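Local coordinates for protein isomaltose glucohydrolase (Kribbella flavida, PDB 5Z3E) that hydrolyses the alpha-1,6-glucosidic linkage of isomaltose from the non-reducing end, releasing beta-D-glucose and D-glucose during intracellular breakdown of a starch-derived cyclic tetrasaccharide, at residues A[47-52]-A[380-385]. The protein carries 1 engineered substitution. Sequence-based numbering, arbitrary orientation.
Sequences AVITRH and PLLWSH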
ATOM      1  N   ALA A  47      -6.962  14.952 -10.742  1.00 13.27           N
ATOM      2  CA  ALA A  47      -7.971  15.894 -10.322  1.00 14.93           C
ATOM      3  C   ALA A  47      -8.797  15.371  -9.166  1.00 14.47           C
ATOM      4  O   ALA A  47      -9.070  16.113  -8.222  1.00 15.17           O
ATOM      5  CB  ALA A  47      -8.872  16.273 -11.505  1.00 17.71           C
ATOM      6  N   VAL A  48      -9.212  14.124  -9.207  0.61 13.92           N
ATOM      7  CA  VAL A  48     -10.094  13.638  -8.181  0.61 14.69           C
ATOM      8  C   VAL A  48      -9.330  13.439  -6.853  0.61 13.33           C
ATOM      9  O   VAL A  48      -9.876  13.682  -5.782  0.61 13.68           O
ATOM     10  CB  VAL A  48     -10.895  12.418  -8.681  0.61 15.38           C
ATOM     11  CG1 VAL A  48     -10.004  11.205  -8.755  0.61 13.78           C
ATOM     12  CG2 VAL A  48     -12.082  12.124  -7.812  0.61 14.36           C
ATOM     13  N   ILE A  49      -8.056  13.056  -6.920  1.00 11.91           N
ATOM     14  CA  ILE A  49      -7.256  12.938  -5.709  1.00 11.55           C
ATOM     15  C   ILE A  49      -7.066  14.306  -5.066  1.00 11.25           C
ATOM     16  O   ILE A  49      -7.260  14.495  -3.858  1.00 12.13           O
ATOM     17  CB  ILE A  49      -5.899  12.268  -6.013  1.00 10.87           C
ATOM     18  CG1 ILE A  49      -6.075  10.777  -6.323  1.00 11.03           C
ATOM     19  CG2 ILE A  49      -4.937  12.472  -4.857  1.00 10.93           C
ATOM     20  CD1 ILE A  49      -4.891  10.140  -7.007  1.00 10.84           C
ATOM     21  N   THR A  50      -6.677  15.287  -5.863  1.00 11.56           N
ATOM     22  CA  THR A  50      -6.367  16.601  -5.298  1.00 12.31           C
ATOM     23  C   THR A  50      -7.613  17.341  -4.877  1.00 12.87           C
ATOM     24  O   THR A  50      -7.574  18.089  -3.898  1.00 13.99           O
ATOM     25  CB  THR A  50      -5.474  17.437  -6.220  1.00 13.21           C
ATOM     26  OG1 THR A  50      -6.116  17.630  -7.487  1.00 14.19           O
ATOM     27  CG2 THR A  50      -4.120  16.807  -6.408  1.00 13.57           C
ATOM     28  N   ARG A  51      -8.741  17.123  -5.553  1.00 13.00           N
ATOM     29  CA  ARG A  51      -9.964  17.773  -5.124  1.00 14.48           C
ATOM     30  C   ARG A  51     -10.402  17.259  -3.771  1.00 13.96           C
ATOM     31  O   ARG A  51     -10.926  18.020  -2.959  1.00 16.40           O
ATOM     32  CB  ARG A  51     -11.073  17.505  -6.141  1.00 19.05           C
ATOM     33  CG  ARG A  51     -12.302  18.272  -5.757  1.00 31.36           C
ATOM     34  CD  ARG A  51     -13.485  17.491  -5.320  1.00 46.32           C
ATOM     35  NE  ARG A  51     -13.977  16.599  -6.387  1.00 37.61           N
ATOM     36  CZ  ARG A  51     -15.145  15.953  -6.352  1.00 53.29           C
ATOM     37  NH1 ARG A  51     -15.435  15.041  -7.307  1.00 50.93           N
ATOM     38  NH2 ARG A  51     -16.066  16.239  -5.419  1.00 61.77           N
ATOM     39  N   HIS A  52     -10.205  15.978  -3.504  1.00 12.38           N
ATOM     40  CA  HIS A  52     -10.665  15.381  -2.259  1.00 12.46           C
ATOM     41  C   HIS A  52      -9.661  15.439  -1.121  1.00 11.52           C
ATOM     42  O   HIS A  52     -10.003  15.131   0.019  1.00 12.66           O
ATOM     43  CB  HIS A  52     -11.132  13.948  -2.497  1.00 13.84           C
ATOM     44  CG  HIS A  52     -12.422  13.852  -3.204  1.00 15.57           C
ATOM     45  ND1 HIS A  52     -13.595  14.232  -2.615  1.00 19.18           N
ATOM     46  CD2 HIS A  52     -12.694  13.484  -4.461  1.00 19.32           C
ATOM     47  CE1 HIS A  52     -14.561  14.057  -3.493  1.00 24.36           C
ATOM     48  NE2 HIS A  52     -14.046  13.600  -4.613  1.00 22.67           N
ATOM     49  N   PRO A 380     -15.195   7.112  -5.984  1.00 15.78           N
ATOM     50  CA  PRO A 380     -13.820   6.673  -6.262  1.00 14.42           C
ATOM     51  C   PRO A 380     -13.121   6.176  -5.000  1.00 13.81           C
ATOM     52  O   PRO A 380     -13.356   6.681  -3.903  1.00 15.57           O
ATOM     53  CB  PRO A 380     -13.139   7.964  -6.724  1.00 16.75           C
ATOM     54  CG  PRO A 380     -13.874   9.064  -5.973  1.00 17.08           C
ATOM     55  CD  PRO A 380     -15.297   8.592  -5.895  1.00 17.06           C
ATOM     56  N   LEU A 381     -12.252   5.192  -5.173  1.00 12.56           N
ATOM     57  CA  LEU A 381     -11.274   4.864  -4.148  1.00 11.84           C
ATOM     58  C   LEU A 381      -9.985   5.586  -4.547  1.00 10.80           C
ATOM     59  O   LEU A 381      -9.447   5.345  -5.618  1.00 11.44           O
ATOM     60  CB  LEU A 381     -11.027   3.353  -4.099  1.00 11.87           C
ATOM     61  CG  LEU A 381     -10.119   2.950  -2.940  1.00 11.33           C
ATOM     62  CD1 LEU A 381     -10.850   3.008  -1.617  1.00 12.80           C
ATOM     63  CD2 LEU A 381      -9.497   1.577  -3.153  1.00 11.74           C
ATOM     64  N   LEU A 382      -9.496   6.495  -3.696  1.00 10.96           N
ATOM     65  CA  LEU A 382      -8.329   7.267  -4.112  1.00 10.11           C
ATOM     66  C   LEU A 382      -7.134   6.382  -4.442  1.00  9.72           C
ATOM     67  O   LEU A 382      -6.420   6.633  -5.396  1.00  9.89           O
ATOM     68  CB  LEU A 382      -7.966   8.365  -3.115  1.00 10.24           C
ATOM     69  CG  LEU A 382      -8.657   9.714  -3.321  1.00 11.22           C
ATOM     70  CD1 LEU A 382     -10.143   9.642  -3.059  1.00 13.78           C
ATOM     71  CD2 LEU A 382      -8.019  10.778  -2.475  1.00 11.02           C
ATOM     72  N   TRP A 383      -6.944   5.315  -3.664  1.00  9.28           N
ATOM     73  CA  TRP A 383      -5.849   4.383  -3.898  1.00  9.38           C
ATOM     74  C   TRP A 383      -5.940   3.763  -5.303  1.00  9.17           C
ATOM     75  O   TRP A 383      -4.932   3.561  -5.968  1.00  9.42           O
ATOM     76  CB  TRP A 383      -5.847   3.343  -2.779  1.00  9.15           C
ATOM     77  CG  TRP A 383      -4.674   2.391  -2.738  1.00  8.99           C
ATOM     78  CD1 TRP A 383      -3.548   2.411  -3.496  1.00  9.72           C
ATOM     79  CD2 TRP A 383      -4.565   1.250  -1.871  1.00  8.89           C
ATOM     80  NE1 TRP A 383      -2.745   1.339  -3.163  1.00  9.97           N
ATOM     81  CE2 TRP A 383      -3.348   0.609  -2.165  1.00  9.54           C
ATOM     82  CE3 TRP A 383      -5.396   0.686  -0.895  1.00 10.01           C
ATOM     83  CZ2 TRP A 383      -2.955  -0.564  -1.547  1.00 10.19           C
ATOM     84  CZ3 TRP A 383      -5.000  -0.504  -0.298  1.00 10.84           C
ATOM     85  CH2 TRP A 383      -3.806  -1.115  -0.638  1.00 10.88           C
ATOM     86  N   SER A 384      -7.151   3.492  -5.791  1.00  9.74           N
ATOM     87  CA  SER A 384      -7.283   3.012  -7.172  1.00  9.80           C
ATOM     88  C   SER A 384      -6.670   3.997  -8.161  1.00  9.62           C
ATOM     89  O   SER A 384      -5.944   3.602  -9.074  1.00 10.12           O
ATOM     90  CB  SER A 384      -8.745   2.787  -7.543  1.00 10.69           C
ATOM     91  OG  SER A 384      -9.281   1.692  -6.857  1.00 11.18           O
ATOM     92  N   HIS A 385      -7.003   5.270  -7.992  1.00  9.94           N
ATOM     93  CA  HIS A 385      -6.452   6.312  -8.827  1.00 10.00           C
ATOM     94  C   HIS A 385      -4.951   6.488  -8.670  1.00  9.70           C
ATOM     95  O   HIS A 385      -4.236   6.707  -9.645  1.00 10.42           O
ATOM     96  CB  HIS A 385      -7.208   7.623  -8.592  1.00 10.95           C
ATOM     97  CG  HIS A 385      -8.606   7.590  -9.140  1.00 11.41           C
ATOM     98  ND1 HIS A 385      -8.857   7.772 -10.489  1.00 11.94           N
ATOM     99  CD2 HIS A 385      -9.806   7.334  -8.568  1.00 12.43           C
ATOM    100  CE1 HIS A 385     -10.145   7.642 -10.702  1.00 12.63           C
ATOM    101  NE2 HIS A 385     -10.765   7.373  -9.559  1.00 13.53           N
TER
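In the conformer described here, one of two modelled, Val48 sets one methyl squarely on the imidazole of His385 in a CH-pi contact: CG1 stands 3.8 Å from the ring centroid, 5° off the ring normal, so all five ring atoms lie at nearly the same distance from it. Followed outward from CB, Val48 forks toward 380-385. CG1, turned between its own backbone N and carbonyl carbon (chi1 74°), takes the imidazole face, while CG2, anti to the N, reaches Pro380 CG at 4.0 Å and also lies in plane at the edge of the His52 ring. The two branches thus meet the two ends of 380-385: CG2 the cis-proline ahead of the helix, CG1 a histidine in its first turn. Ile49 packs beside Val48. Its CG1 lies 4.1 Å from Leu382 CG, and the side chain passes that of His385 in the opposite sense until CD1 meets His385 CB at 3.8 Å. Leu382 answers by placing CD2 against the backbone of the first helix, 4.0 Å from Ile49 CA, with His52 CB a looser neighbour. No hydrogen bond crosses this buried, largely apolar interface; ND1 of His385 is instead hydrogen-bonded to Ser45 OG, earlier on the first helix, which ties down the rotation of the ring under Val48. Here the C-terminal end of helix 32-52 packs on the beginning of helix 382-394, joining the first and last helices of the (alpha/alpha)6 barrel characteristic of glycoside hydrolase family 15, with Pro380 about 9 Å, side chain to side chain, from Ala355, the engineered replacement at the inferred proton acceptor. Helix 74-87 receives Ile49 through Thr80 and Ile84, and helix 317-329 borders 380-385 through Leu381, Trp383 and Ser384.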